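Putative major capsid protein (Cafeteriavirus-dependent mavirus, PDB 6G43) forms the main building block of the mavirus capsid shell, its copies associating as trimeric capsomers. Local coordinates at the interface of chains A and B. Residues are numbered along the deposited sequence; one frame, centred on the assembly and turned at random. Chains: chain A/B, Putative major capsid protein.

The interface of chains A and B. Residues chain A 27-30; chain B 515-516.
B:Arg516 is gripped through its backbone by A:Asn28 and A:Lys30, which take its amide and its carbonyl respectively. Its N donates to the backbone O of A:Asn28 at 2.9 Å, and the bond is nearly straight, 173° at the hydrogen, with the donor almost on the line of the carbonyl. One peptide further along, N of A:Lys30 donates to O of B:Arg516 at 3.2 Å; at 144° this bond is longer and more bent, its donor somewhat tilted from the carbonyl plane. Two bonds flanking A:Val29, both using the same residue of chain B, are the signature of a parallel beta bridge, here between A:Val29 and B:Arg516.

Selenomethionine B:Met515, introduced by labelling, supplies the apolar part. Bent at both chi2 (-70°) and chi3, its chain folds back towards chain A, where SE lies 3.9 Å from CA of A:Asn28. The terminal methyl CE continues to the A:Lys30 side chain and meets its CE at 3.7 Å, with CG and CD of the lysine at similar range. Extended beyond CG, the lysine stem presents a run of methylenes that the bent selenomethionine crosses at a slant. B:Met515 hides 70 Å² of its surface here, more than any other residue of the patch, although the hydrogen bonds belong to its neighbour.

The bridge joins the start of strand 29-34 of chain A to the start of strand 516-518, close to the C-terminus of chain B. A segment near the C-terminus of one subunit thus pairs with a strand near the N-terminus of another, a pairing that probably helps to tie the capsomer together.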
loop_
_atom_site.group_PDB
_atom_site.type_symbol
_atom_site.label_atom_id
_atom_site.label_comp_id
_atom_site.label_asym_id
_atom_site.label_seq_id
_atom_site.Cartn_x
_atom_site.Cartn_y
_atom_site.Cartn_z
ATOM N N LYS A 27 31.619 17.797 -0.717
ATOM C CA LYS A 27 31.194 18.321 -2.017
ATOM C C LYS A 27 29.721 18.071 -2.369
ATOM O O LYS A 27 29.174 18.786 -3.210
ATOM C CB LYS A 27 32.085 17.740 -3.119
ATOM C CG LYS A 27 33.541 18.174 -3.021
ATOM C CD LYS A 27 34.411 17.458 -4.042
ATOM C CE LYS A 27 35.873 17.850 -3.892
ATOM N NZ LYS A 27 36.756 17.083 -4.817
ATOM N N ASN A 28 29.093 17.063 -1.754
ATOM C CA ASN A 28 27.691 16.709 -2.062
ATOM C C ASN A 28 26.747 16.558 -0.850
ATOM O O ASN A 28 25.636 16.042 -0.997
ATOM C CB ASN A 28 27.649 15.449 -2.949
ATOM C CG ASN A 28 28.117 14.190 -2.232
ATOM O OD1 ASN A 28 28.579 14.234 -1.092
ATOM N ND2 ASN A 28 27.999 13.051 -2.908
ATOM N N VAL A 29 27.175 17.017 0.327
ATOM C CA VAL A 29 26.349 16.973 1.537
ATOM C C VAL A 29 26.128 18.393 2.052
ATOM O O VAL A 29 27.013 19.244 1.959
ATOM C CB VAL A 29 26.984 16.096 2.644
ATOM C CG1 VAL A 29 26.193 16.177 3.945
ATOM C CG2 VAL A 29 27.062 14.645 2.190
ATOM N N LYS A 30 24.929 18.633 2.578
ATOM C CA LYS A 30 24.592 19.872 3.269
ATOM C C LYS A 30 23.764 19.541 4.507
ATOM O O LYS A 30 23.018 18.558 4.519
ATOM C CB LYS A 30 23.821 20.812 2.339
ATOM C CG LYS A 30 24.673 21.396 1.225
ATOM C CD LYS A 30 23.878 22.310 0.312
ATOM C CE LYS A 30 24.758 22.861 -0.798
ATOM N NZ LYS A 30 23.970 23.601 -1.820
HETATM N N MSE B 515 23.089 15.140 -4.791
HETATM C CA MSE B 515 23.126 15.911 -3.548
HETATM C C MSE B 515 22.336 15.226 -2.467
HETATM O O MSE B 515 21.210 14.780 -2.704
HETATM C CB MSE B 515 22.514 17.297 -3.748
HETATM C CG MSE B 515 23.301 18.188 -4.710
HETATM SE SE MSE B 515 25.044 18.781 -4.004
HETATM C CE MSE B 515 24.517 19.429 -2.216
ATOM N N ARG B 516 22.933 15.128 -1.280
ATOM C CA ARG B 516 22.244 14.675 -0.072
ATOM C C ARG B 516 22.081 15.862 0.874
ATOM O O ARG B 516 22.978 16.699 0.987
ATOM C CB ARG B 516 23.033 13.565 0.628
ATOM C CG ARG B 516 22.947 12.199 -0.038
ATOM C CD ARG B 516 23.388 11.108 0.930
ATOM N NE ARG B 516 23.391 9.763 0.344
ATOM C CZ ARG B 516 24.316 9.282 -0.491
ATOM N NH1 ARG B 516 25.344 10.029 -0.893
ATOM N NH2 ARG B 516 24.209 8.033 -0.941
#